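Local coordinates for dTDP-4-dehydrorhamnose reductase (Sulfolobus tokodaii, PDB 2GGS), which probably acts as a dTDP-4-dehydrorhamnose reductase, reducing a nucleotide-linked keto sugar with the NADPH bound in its Rossmann-type domain, at residues Asp51-Lys56 and Lys96-Tyr101; Leu147-Ser152 and Leu194-Leu199; Arg187-Ala192 and Ile205-Glu210; Leu250-Ala255 and Thr261-Leu266. One frame throughout, in Å; residues are numbered along the deposited sequence.

Interaction 1. Residues Asp51-Lys56 and Lys96-Tyr101; sequences DFIIKK and KVIDSY
I53 and I54, in the last turn of helix 46-56, pack against V97 and I98, where helix 77-97 ends. Each of these helices precedes a strand of the parallel Rossmann-type sheet (60-63 and 101-107), so the contact lies between the C-terminal ends of two sheet-flanking helices, about 23 Å from the centre of the chain. D51 serves its own helix: K55 NZ, four residues on, forms a salt bridge to D51 OD1 at 2.9 Å through the syn lone pair of that oxygen. F52 turns to the sheet, where its side chain touches L4, I27 and V29, while K56 CG sits 3.6 Å above one face of its ring, offset toward the rim. I53 is the buried member of the contact. I53 CG2, anti to the backbone N, lies 3.9 Å from I98 CD1, and the two side chains cross at about a right angle; I53 also packs on L4 and I61. The same I98 methyl rests on the helix backbone, with I98 CD1 3.6 Å from I53 O. I54 meets the partner segment more loosely, I54 CG1 standing 4.4 Å from V97 CG1 at the more exposed margin, and I98 CG2 reaches 4.3 Å from I54 CA. No hydrogen bond joins the segments, so van der Waals packing holds them. Beyond I98 the chain turns through D99, whose positive phi (60°) belongs to a Schellman motif closing helix 77-97. I98 itself carries CG1 between its backbone N and carbonyl carbon (chi1 60°), and its chain then extends (chi2 169°) to set CD1 against I53.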
# COMPACT_ATOMS: atom_id res chain seq x y z
N ASP A 51 21.63 2.24 -10.89
CA ASP A 51 22.78 3.08 -10.56
C ASP A 51 22.55 3.80 -9.24
O ASP A 51 23.45 3.89 -8.42
CB ASP A 51 23.01 4.15 -11.64
CG ASP A 51 24.29 4.93 -11.38
OD1 ASP A 51 25.35 4.31 -11.28
OD2 ASP A 51 24.20 6.16 -11.23
N PHE A 52 21.33 4.28 -9.04
CA PHE A 52 20.99 5.06 -7.84
C PHE A 52 21.16 4.18 -6.61
O PHE A 52 21.77 4.60 -5.60
CB PHE A 52 19.56 5.60 -7.96
CG PHE A 52 19.17 6.51 -6.85
CD1 PHE A 52 19.50 7.86 -6.88
CD2 PHE A 52 18.55 6.00 -5.72
CE1 PHE A 52 19.14 8.71 -5.82
CE2 PHE A 52 18.23 6.84 -4.65
CZ PHE A 52 18.52 8.17 -4.70
N ILE A 53 20.66 2.94 -6.71
CA ILE A 53 20.72 2.02 -5.59
C ILE A 53 22.16 1.68 -5.26
O ILE A 53 22.55 1.70 -4.09
CB ILE A 53 19.87 0.75 -5.89
CG1 ILE A 53 18.37 1.12 -5.79
CG2 ILE A 53 20.20 -0.39 -4.91
CD1 ILE A 53 17.41 0.08 -6.37
N ILE A 54 22.94 1.37 -6.30
CA ILE A 54 24.32 0.96 -6.13
C ILE A 54 25.18 2.11 -5.58
O ILE A 54 26.07 1.88 -4.75
CB ILE A 54 24.89 0.32 -7.42
CG1 ILE A 54 24.12 -0.98 -7.71
CG2 ILE A 54 26.41 0.03 -7.28
CD1 ILE A 54 24.22 -1.49 -9.11
N LYS A 55 24.89 3.34 -6.02
CA LYS A 55 25.58 4.54 -5.52
C LYS A 55 25.20 4.90 -4.07
O LYS A 55 26.08 5.16 -3.25
CB LYS A 55 25.39 5.75 -6.46
CG LYS A 55 26.02 5.58 -7.86
CD LYS A 55 27.56 5.46 -7.81
CE LYS A 55 28.16 4.89 -9.11
NZ LYS A 55 27.73 5.66 -10.32
N LYS A 56 23.91 4.90 -3.74
CA LYS A 56 23.46 5.35 -2.42
C LYS A 56 23.65 4.32 -1.33
O LYS A 56 23.69 4.68 -0.14
CB LYS A 56 21.99 5.80 -2.47
CG LYS A 56 21.70 6.96 -3.43
CD LYS A 56 22.58 8.19 -3.24
CE LYS A 56 22.17 9.27 -4.24
NZ LYS A 56 23.06 10.47 -4.26
N LYS A 96 20.78 -6.72 -4.82
CA LYS A 96 21.55 -7.93 -4.56
C LYS A 96 23.04 -7.62 -4.58
O LYS A 96 23.82 -8.19 -3.81
CB LYS A 96 21.20 -9.00 -5.60
CG LYS A 96 21.85 -10.38 -5.39
CD LYS A 96 21.66 -10.91 -3.95
CE LYS A 96 22.18 -12.32 -3.79
NZ LYS A 96 23.61 -12.42 -4.20
N VAL A 97 23.40 -6.71 -5.47
CA VAL A 97 24.79 -6.29 -5.65
C VAL A 97 25.37 -5.76 -4.33
O VAL A 97 26.55 -6.04 -4.00
CB VAL A 97 24.91 -5.28 -6.80
CG1 VAL A 97 26.34 -4.68 -6.89
CG2 VAL A 97 24.54 -5.94 -8.13
N ILE A 98 24.55 -5.04 -3.57
CA ILE A 98 24.94 -4.42 -2.30
C ILE A 98 24.43 -5.22 -1.09
O ILE A 98 24.61 -4.82 0.07
CB ILE A 98 24.54 -2.90 -2.23
CG1 ILE A 98 23.02 -2.70 -2.36
CG2 ILE A 98 25.28 -2.08 -3.27
CD1 ILE A 98 22.58 -1.27 -2.01
N ASP A 99 23.79 -6.34 -1.36
CA ASP A 99 23.29 -7.24 -0.31
C ASP A 99 22.27 -6.49 0.59
O ASP A 99 22.27 -6.65 1.81
CB ASP A 99 24.45 -7.83 0.50
CG ASP A 99 24.02 -8.93 1.41
OD1 ASP A 99 23.10 -9.69 1.03
OD2 ASP A 99 24.57 -9.06 2.51
N SER A 100 21.45 -5.66 -0.02
CA SER A 100 20.44 -4.90 0.72
C SER A 100 19.32 -5.79 1.25
O SER A 100 19.02 -6.84 0.68
CB SER A 100 19.78 -3.86 -0.17
OG SER A 100 20.64 -2.77 -0.41
N TYR A 101 18.69 -5.35 2.34
CA TYR A 101 17.50 -6.01 2.83
C TYR A 101 16.32 -5.35 2.09
O TYR A 101 16.10 -4.17 2.22
CB TYR A 101 17.39 -5.83 4.35
CG TYR A 101 16.10 -6.28 5.01
CD1 TYR A 101 15.51 -7.50 4.69
CD2 TYR A 101 15.53 -5.51 6.02
CE1 TYR A 101 14.34 -7.91 5.31
CE2 TYR A 101 14.35 -5.93 6.65
CZ TYR A 101 13.79 -7.13 6.30
OH TYR A 101 12.63 -7.56 6.90

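Interaction 2. Residues Leu147-Ser152 and Leu194-Leu199; sequences LIIRTS and LELLEL. With NDP (NADPH dihydro-nicotinamide-adenine-dinucleotide phosphate), chain C.
In the hydrophobic layer between the Rossmann-type sheet and helix 186-199, L196 points one methyl at two residues of strand 147-151. The closer approach is to I149: the side chains reach toward each other tip to tip, with I149 CD1 3.7 Å from L196 CD1. L147, two residues earlier and on the same side of the strand, comes less near, L147 CD2 lying 4.5 Å from L196 CD1. L196 holds CG anti to its carbonyl carbon (chi1 -80°), which extends the leucine from the helix toward the strand; I205 of the adjoining strand packs on all three residues. Helix 186-199 is the last helix of the long connection between the parallel neighbours 147-151 and 203-206, so this contact seats a crossover helix on the sheet. The strand then runs to the NADPH. T151 CG2 is 3.6 Å from nicotinamide atom C6N of the cofactor, and T151 O is 3.1 Å from its C5N. S152 C lies 3.8 Å from NDP C4N, the ring position that carries the transferable hydride in NADPH. T151 OG1, anti to its backbone N (chi1 -167°), hydrogen-bonds to V207 O, and S152 OG hydrogen-bonds to D108 OD2 and to S182 N.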
# COMPACT_ATOMS: atom_id res chain seq x y z
N LEU A 147 11.33 -9.46 2.15
CA LEU A 147 10.03 -9.50 2.85
C LEU A 147 8.99 -8.81 1.95
O LEU A 147 9.23 -7.68 1.50
CB LEU A 147 10.12 -8.71 4.16
CG LEU A 147 8.85 -8.71 5.00
CD1 LEU A 147 8.47 -10.16 5.40
CD2 LEU A 147 9.04 -7.79 6.20
N ILE A 148 7.86 -9.48 1.73
CA ILE A 148 6.70 -8.91 1.02
C ILE A 148 5.67 -8.65 2.12
O ILE A 148 5.30 -9.57 2.88
CB ILE A 148 6.10 -9.86 -0.04
CG1 ILE A 148 7.04 -9.98 -1.26
CG2 ILE A 148 4.70 -9.39 -0.48
CD1 ILE A 148 6.80 -11.24 -2.08
N ILE A 149 5.22 -7.40 2.19
CA ILE A 149 4.16 -7.03 3.14
C ILE A 149 2.90 -6.75 2.35
O ILE A 149 2.87 -5.78 1.60
CB ILE A 149 4.56 -5.78 3.96
CG1 ILE A 149 5.86 -5.97 4.76
CG2 ILE A 149 3.40 -5.41 4.90
CD1 ILE A 149 6.24 -4.74 5.58
N ARG A 150 1.86 -7.58 2.51
CA ARG A 150 0.59 -7.28 1.82
C ARG A 150 -0.27 -6.44 2.76
O ARG A 150 -0.38 -6.74 3.94
CB ARG A 150 -0.17 -8.53 1.45
CG ARG A 150 0.59 -9.50 0.54
CD ARG A 150 -0.39 -10.42 -0.20
NE ARG A 150 0.26 -11.39 -1.07
CZ ARG A 150 0.36 -12.70 -0.79
NH1 ARG A 150 -0.13 -13.20 0.35
NH2 ARG A 150 0.97 -13.51 -1.65
N THR A 151 -0.90 -5.42 2.21
CA THR A 151 -1.75 -4.53 3.02
C THR A 151 -3.01 -4.18 2.23
O THR A 151 -3.17 -4.59 1.06
CB THR A 151 -0.96 -3.32 3.53
OG1 THR A 151 -1.67 -2.61 4.55
CG2 THR A 151 -0.63 -2.38 2.40
N SER A 152 -3.90 -3.43 2.87
CA SER A 152 -5.24 -3.20 2.32
C SER A 152 -5.67 -1.76 2.62
O SER A 152 -5.53 -1.31 3.74
CB SER A 152 -6.23 -4.18 2.97
OG SER A 152 -7.56 -3.90 2.62
N LEU A 194 8.21 -0.16 10.57
CA LEU A 194 9.36 0.15 11.41
C LEU A 194 9.70 -1.01 12.36
O LEU A 194 10.86 -1.39 12.50
CB LEU A 194 9.12 1.40 12.24
CG LEU A 194 10.30 2.36 12.41
CD1 LEU A 194 10.00 3.50 13.35
CD2 LEU A 194 11.58 1.66 12.82
N GLU A 195 8.69 -1.55 13.03
CA GLU A 195 8.94 -2.70 13.95
C GLU A 195 9.49 -3.90 13.20
O GLU A 195 10.40 -4.62 13.68
CB GLU A 195 7.64 -3.13 14.63
CG GLU A 195 7.45 -2.60 16.01
CD GLU A 195 6.32 -3.30 16.71
OE1 GLU A 195 6.55 -4.40 17.28
OE2 GLU A 195 5.20 -2.75 16.68
N LEU A 196 8.92 -4.17 12.04
CA LEU A 196 9.32 -5.30 11.22
C LEU A 196 10.78 -5.20 10.80
O LEU A 196 11.50 -6.20 10.78
CB LEU A 196 8.42 -5.43 9.99
CG LEU A 196 7.07 -6.09 10.28
CD1 LEU A 196 6.11 -6.01 9.08
CD2 LEU A 196 7.28 -7.52 10.74
N LEU A 197 11.20 -3.99 10.43
CA LEU A 197 12.57 -3.70 9.99
C LEU A 197 13.61 -4.16 10.98
O LEU A 197 14.55 -4.88 10.60
CB LEU A 197 12.76 -2.20 9.79
CG LEU A 197 12.09 -1.63 8.55
CD1 LEU A 197 12.76 -0.33 8.15
CD2 LEU A 197 12.15 -2.63 7.41
N GLU A 198 13.45 -3.70 12.22
CA GLU A 198 14.35 -4.04 13.31
C GLU A 198 14.51 -5.54 13.35
O GLU A 198 15.61 -6.03 13.57
CB GLU A 198 13.88 -3.49 14.69
CG GLU A 198 12.50 -2.78 14.76
CD GLU A 198 11.65 -3.10 16.04
OE1 GLU A 198 11.37 -2.15 16.84
OE2 GLU A 198 11.22 -4.28 16.22
N LEU A 199 13.41 -6.27 13.12
CA LEU A 199 13.35 -7.73 13.21
C LEU A 199 13.97 -8.49 12.04
O LEU A 199 14.23 -9.69 12.16
CB LEU A 199 11.91 -8.21 13.43
CG LEU A 199 11.23 -7.75 14.72
CD1 LEU A 199 9.77 -8.12 14.71
CD2 LEU A 199 11.92 -8.31 15.97
PA NDP C . 0.39 6.51 -3.31
O1A NDP C . -0.44 6.52 -4.53
O2A NDP C . 0.02 7.55 -2.32
O5B NDP C . 1.93 6.69 -3.64
C5B NDP C . 2.48 6.13 -4.82
C4B NDP C . 3.95 6.45 -4.77
O4B NDP C . 4.58 5.78 -5.87
C3B NDP C . 4.24 7.94 -4.85
O3B NDP C . 5.28 8.25 -3.96
C2B NDP C . 4.73 8.08 -6.30
O2B NDP C . 5.63 9.15 -6.37
C1B NDP C . 5.44 6.74 -6.47
N9A NDP C . 5.62 6.41 -7.88
C8A NDP C . 4.66 6.07 -8.78
N7A NDP C . 5.25 5.86 -9.99
C5A NDP C . 6.57 6.08 -9.84
C6A NDP C . 7.65 6.03 -10.73
N6A NDP C . 7.43 5.82 -12.06
N1A NDP C . 8.88 6.34 -10.24
C2A NDP C . 9.12 6.68 -8.91
N3A NDP C . 8.05 6.74 -8.04
C4A NDP C . 6.82 6.45 -8.51
O3 NDP C . 0.28 4.98 -2.80
PN NDP C . 0.18 4.47 -1.27
O1N NDP C . 1.09 5.12 -0.36
O2N NDP C . -1.29 4.48 -1.03
O5D NDP C . 0.58 2.93 -1.49
C5D NDP C . 1.83 2.44 -1.01
C4D NDP C . 2.03 0.98 -1.39
O4D NDP C . 0.99 0.22 -0.81
C3D NDP C . 1.98 0.70 -2.89
O3D NDP C . 2.87 -0.37 -3.07
C2D NDP C . 0.57 0.24 -3.13
O2D NDP C . 0.50 -0.57 -4.30
C1D NDP C . 0.33 -0.55 -1.82
N1N NDP C . -1.10 -0.66 -1.53
C2N NDP C . -1.86 0.49 -1.59
C3N NDP C . -3.17 0.51 -1.14
C7N NDP C . -3.94 1.79 -1.23
O7N NDP C . -5.33 1.77 -1.00
N7N NDP C . -3.30 2.93 -1.52
C4N NDP C . -3.83 -0.74 -0.59
C5N NDP C . -2.93 -1.96 -0.60
C6N NDP C . -1.61 -1.85 -1.06
P2B NDP C . 5.20 10.62 -7.00
O1X NDP C . 6.26 11.50 -6.46
O2X NDP C . 3.82 10.96 -6.55
O3X NDP C . 5.21 10.55 -8.55

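Interaction 3. Residues Arg187-Ala192 and Ile205-Glu210; sequences RKLASA and IHVAGE
V207 inserts one methyl between L189 and A192, which lie three residues apart on the inner face of helix 186-199. V207 CG1 is 3.6 Å from A192 CB and 3.7 Å from L189 CD1, and the directions to these two carbons diverge by about 80° at CG1, so the methyl is held from two distinct sides. Its placement follows from the valine torsion: CG1 is anti to the backbone N (chi1 -177°), whereas CG2 stands anti to the carbonyl carbon and beside the N. L189 likewise carries CG anti to its backbone N, and chi2 near 50° turns CD1 to the partner segment although the first bond of the side chain does not aim there. The leucine and valine side chains cross obliquely; besides CG1, L189 CD1 comes within 4.0 Å of V207 CB and 3.9 Å of V207 O. The other leucine methyl, CD2, looks to T151 of the neighbouring strand. A192 contributes its CB alone, which meets the valine methyl, and its backbone N completes a regular helical bond, A192 N to K188 O, at 3.0 Å. L189 also packs on L12 of helix 11-20, an NADPH-binding residue, and its side chain is about 6 Å from the cofactor. All three touching residues are buried. The arrangement is that of a crossover helix packed where 203-206, an edge strand of the parallel Rossmann-type sheet, ends, beside the dinucleotide site.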
# COMPACT_ATOMS: atom_id res chain seq x y z
N ARG A 187 -0.19 5.90 8.78
CA ARG A 187 0.65 6.02 9.97
C ARG A 187 0.76 4.71 10.77
O ARG A 187 1.83 4.39 11.27
CB ARG A 187 0.22 7.19 10.86
CG ARG A 187 -1.16 6.99 11.50
CD ARG A 187 -1.42 8.21 12.38
NE ARG A 187 -2.61 8.00 13.19
CZ ARG A 187 -2.89 8.70 14.29
NH1 ARG A 187 -2.08 9.66 14.72
NH2 ARG A 187 -4.00 8.44 14.97
N LYS A 188 -0.35 3.98 10.89
CA LYS A 188 -0.29 2.70 11.60
C LYS A 188 0.52 1.66 10.86
O LYS A 188 1.33 0.93 11.47
CB LYS A 188 -1.69 2.16 11.92
CG LYS A 188 -2.42 3.03 12.94
CD LYS A 188 -1.80 2.92 14.35
CE LYS A 188 -2.65 3.69 15.35
NZ LYS A 188 -1.86 4.31 16.47
N LEU A 189 0.30 1.59 9.54
CA LEU A 189 1.10 0.72 8.65
C LEU A 189 2.59 1.09 8.76
O LEU A 189 3.42 0.21 8.87
CB LEU A 189 0.61 0.82 7.20
CG LEU A 189 1.41 -0.12 6.29
CD1 LEU A 189 1.51 -1.59 6.83
CD2 LEU A 189 0.83 -0.10 4.89
N ALA A 190 2.93 2.38 8.75
CA ALA A 190 4.35 2.80 8.84
C ALA A 190 4.98 2.34 10.15
O ALA A 190 6.10 1.83 10.15
CB ALA A 190 4.46 4.26 8.70
N SER A 191 4.22 2.51 11.24
CA SER A 191 4.68 2.09 12.57
C SER A 191 4.95 0.57 12.59
O SER A 191 5.98 0.13 13.15
CB SER A 191 3.67 2.50 13.63
OG SER A 191 4.11 2.04 14.90
N ALA A 192 4.07 -0.22 11.97
CA ALA A 192 4.29 -1.67 11.87
C ALA A 192 5.52 -2.00 11.09
O ALA A 192 6.33 -2.84 11.49
CB ALA A 192 3.08 -2.35 11.28
N ILE A 205 4.21 -11.38 4.73
CA ILE A 205 3.49 -11.05 5.98
C ILE A 205 2.34 -10.12 5.64
O ILE A 205 2.51 -9.22 4.82
CB ILE A 205 4.40 -10.49 7.11
CG1 ILE A 205 3.68 -10.36 8.47
CG2 ILE A 205 4.98 -9.10 6.73
CD1 ILE A 205 4.65 -9.99 9.62
N HIS A 206 1.17 -10.38 6.22
CA HIS A 206 0.01 -9.49 6.06
C HIS A 206 -0.05 -8.50 7.19
O HIS A 206 -0.06 -8.89 8.37
CB HIS A 206 -1.31 -10.28 6.03
CG HIS A 206 -1.49 -11.08 4.78
ND1 HIS A 206 -2.57 -11.89 4.56
CD2 HIS A 206 -0.70 -11.18 3.67
CE1 HIS A 206 -2.46 -12.46 3.36
NE2 HIS A 206 -1.35 -12.01 2.79
N VAL A 207 -0.12 -7.22 6.85
CA VAL A 207 -0.27 -6.17 7.87
C VAL A 207 -1.40 -5.23 7.39
O VAL A 207 -1.18 -4.36 6.56
CB VAL A 207 1.04 -5.37 8.13
CG1 VAL A 207 0.84 -4.37 9.25
CG2 VAL A 207 2.23 -6.28 8.46
N ALA A 208 -2.62 -5.42 7.92
CA ALA A 208 -3.76 -4.57 7.55
C ALA A 208 -4.77 -4.45 8.70
O ALA A 208 -4.49 -4.94 9.81
CB ALA A 208 -4.45 -5.10 6.30
N GLY A 209 -5.88 -3.79 8.44
CA GLY A 209 -6.84 -3.41 9.49
C GLY A 209 -7.85 -4.51 9.76
O GLY A 209 -7.69 -5.62 9.34
N GLU A 210 -8.90 -4.17 10.51
CA GLU A 210 -9.98 -5.12 10.78
C GLU A 210 -10.91 -5.16 9.57
O GLU A 210 -11.12 -4.14 8.88
CB GLU A 210 -10.76 -4.66 12.02
CG GLU A 210 -9.95 -4.58 13.29
CD GLU A 210 -10.10 -5.84 14.14
OE1 GLU A 210 -9.42 -5.92 15.17
OE2 GLU A 210 -10.88 -6.74 13.76

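Interaction 4. Residues Leu250-Ala255 and Thr261-Leu266; sequences LDSSRA and TDFYTL
The two backbones keep well apart, A255 CA lying 9.3 Å from F263 CA and S252 CA 8.5 Å from Y264 CA, and the ring of F263 bridges the interval to S252 and A255. Each segment is shaped by an Asx turn, at D251 just ahead of helix 253-258 and at D262 in the loop that follows it. F263 holds CG between its backbone N and carbonyl carbon (chi1 59°), which directs the ring to the helix start. S252 CB meets the ring at its edge, near the plane, 3.9 Å from F263 CE1; A255 CB approaches obliquely, 3.8 Å from F263 CZ. One ring face is covered from within the loop, where Y264 CD2 sits 3.7 Å above its centre. F263 also packs on A192 and V207. Replacing the ring with an alanine here would probably open a gap beside S252, A255, A192 and V207 and leave Y264 without the face it lies over. S252 occupies the N-cap position without making a capping bond; its OG instead hydrogen-bonds to A208 N. The preceding D251 accepts two donors through OD1, the backbone N of S253 at 2.8 Å and the S253 hydroxyl on the syn lone pair. D262 is gripped three times: its OD1 takes the backbone N of both Y264 and T265, its OD2 the T265 hydroxyl. This fixes the carboxylate against the Y264 ring, with D262 OD1 3.2 Å above the ring centre. Of the two backbone bonds, T265 N to D262 OD1 is nearly straight, 2.9 Å long at 174°.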
# COMPACT_ATOMS: atom_id res chain seq x y z
N LEU A 250 -7.85 -9.08 4.77
CA LEU A 250 -6.67 -9.90 5.09
C LEU A 250 -6.70 -10.42 6.51
O LEU A 250 -7.17 -9.74 7.42
CB LEU A 250 -5.37 -9.11 4.91
CG LEU A 250 -5.20 -8.53 3.51
CD1 LEU A 250 -3.77 -7.87 3.55
CD2 LEU A 250 -5.31 -9.64 2.46
N ASP A 251 -6.17 -11.62 6.68
CA ASP A 251 -5.93 -12.18 8.00
C ASP A 251 -4.52 -11.82 8.41
O ASP A 251 -3.55 -12.28 7.79
CB ASP A 251 -6.17 -13.70 7.97
CG ASP A 251 -5.90 -14.36 9.32
OD1 ASP A 251 -5.37 -13.71 10.24
OD2 ASP A 251 -6.19 -15.56 9.46
N SER A 252 -4.40 -10.90 9.37
CA SER A 252 -3.09 -10.41 9.83
C SER A 252 -2.70 -11.07 11.16
O SER A 252 -1.92 -10.50 11.92
CB SER A 252 -3.05 -8.87 9.97
OG SER A 252 -3.24 -8.19 8.72
N SER A 253 -3.23 -12.27 11.42
CA SER A 253 -2.95 -12.92 12.73
C SER A 253 -1.47 -13.09 13.01
O SER A 253 -1.04 -12.87 14.15
CB SER A 253 -3.69 -14.26 12.87
OG SER A 253 -5.10 -14.08 12.75
N ARG A 254 -0.68 -13.45 11.99
CA ARG A 254 0.75 -13.66 12.20
C ARG A 254 1.43 -12.39 12.70
O ARG A 254 2.26 -12.43 13.61
CB ARG A 254 1.45 -14.21 10.96
CG ARG A 254 0.96 -15.61 10.55
CD ARG A 254 2.03 -16.30 9.73
NE ARG A 254 1.57 -17.61 9.26
CZ ARG A 254 2.21 -18.75 9.46
NH1 ARG A 254 3.36 -18.77 10.15
NH2 ARG A 254 1.70 -19.89 8.98
N ALA A 255 1.10 -11.26 12.06
CA ALA A 255 1.71 -10.00 12.40
C ALA A 255 1.25 -9.50 13.76
O ALA A 255 2.02 -8.83 14.46
CB ALA A 255 1.40 -8.92 11.30
N THR A 261 2.70 -3.26 18.57
CA THR A 261 1.76 -2.16 18.29
C THR A 261 0.42 -2.60 17.70
O THR A 261 0.37 -3.51 16.87
CB THR A 261 2.39 -1.12 17.32
OG1 THR A 261 1.66 0.12 17.39
CG2 THR A 261 2.44 -1.63 15.82
N ASP A 262 -0.67 -1.97 18.15
CA ASP A 262 -1.99 -2.21 17.56
C ASP A 262 -2.05 -1.41 16.26
O ASP A 262 -2.39 -0.23 16.26
CB ASP A 262 -3.13 -1.78 18.51
CG ASP A 262 -4.50 -1.95 17.90
OD1 ASP A 262 -4.59 -2.13 16.67
OD2 ASP A 262 -5.53 -1.94 18.62
N PHE A 263 -1.75 -2.09 15.16
CA PHE A 263 -1.77 -1.49 13.83
C PHE A 263 -3.12 -1.66 13.17
O PHE A 263 -3.33 -1.17 12.07
CB PHE A 263 -0.67 -2.12 12.96
CG PHE A 263 -0.83 -3.62 12.79
CD1 PHE A 263 -1.70 -4.17 11.85
CD2 PHE A 263 -0.11 -4.50 13.61
CE1 PHE A 263 -1.83 -5.56 11.70
CE2 PHE A 263 -0.23 -5.88 13.45
CZ PHE A 263 -1.10 -6.40 12.54
N TYR A 264 -4.04 -2.39 13.82
CA TYR A 264 -5.22 -2.88 13.14
C TYR A 264 -6.57 -2.23 13.50
O TYR A 264 -7.44 -2.12 12.65
CB TYR A 264 -5.34 -4.40 13.30
CG TYR A 264 -5.06 -4.84 14.71
CD1 TYR A 264 -6.09 -4.87 15.66
CD2 TYR A 264 -3.78 -5.22 15.09
CE1 TYR A 264 -5.82 -5.29 16.97
CE2 TYR A 264 -3.50 -5.62 16.42
CZ TYR A 264 -4.54 -5.65 17.33
OH TYR A 264 -4.24 -6.04 18.63
N THR A 265 -6.72 -1.81 14.76
CA THR A 265 -7.93 -1.10 15.14
C THR A 265 -8.13 0.12 14.24
O THR A 265 -7.16 0.87 14.02
CB THR A 265 -7.88 -0.69 16.59
OG1 THR A 265 -7.80 -1.89 17.37
CG2 THR A 265 -9.14 0.10 17.00
N LEU A 266 -9.33 0.27 13.72
CA LEU A 266 -9.63 1.38 12.81
C LEU A 266 -9.09 2.71 13.36
O LEU A 266 -9.36 3.08 14.51
CB LEU A 266 -11.11 1.52 12.56
CG LEU A 266 -11.49 2.61 11.52
CD1 LEU A 266 -10.98 2.14 10.12
CD2 LEU A 266 -12.98 2.89 11.50

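In the fold
Interaction 1 stands apart from the rest, its centre 20 Å from that of interaction 2, yet its Y101 packs on L147 and L197. Interactions 2 and 3, with centres 8 Å apart, share helix 186-199, which meets strand 147-151 in the former and the end of its neighbour 203-206 in the latter; their segments alternate along the chain. Interaction 4 comes last in sequence; its centre is 6 Å from that of interaction 3, and T261 N hydrogen-bonds to E195 OE2 of helix 186-199. Contacts 2 to 4 thus form one linked block of buried packing that reaches the nicotinamide through T151 and S152, while contact 1 joins two helices leading into inner strands 60-63 and 101-107.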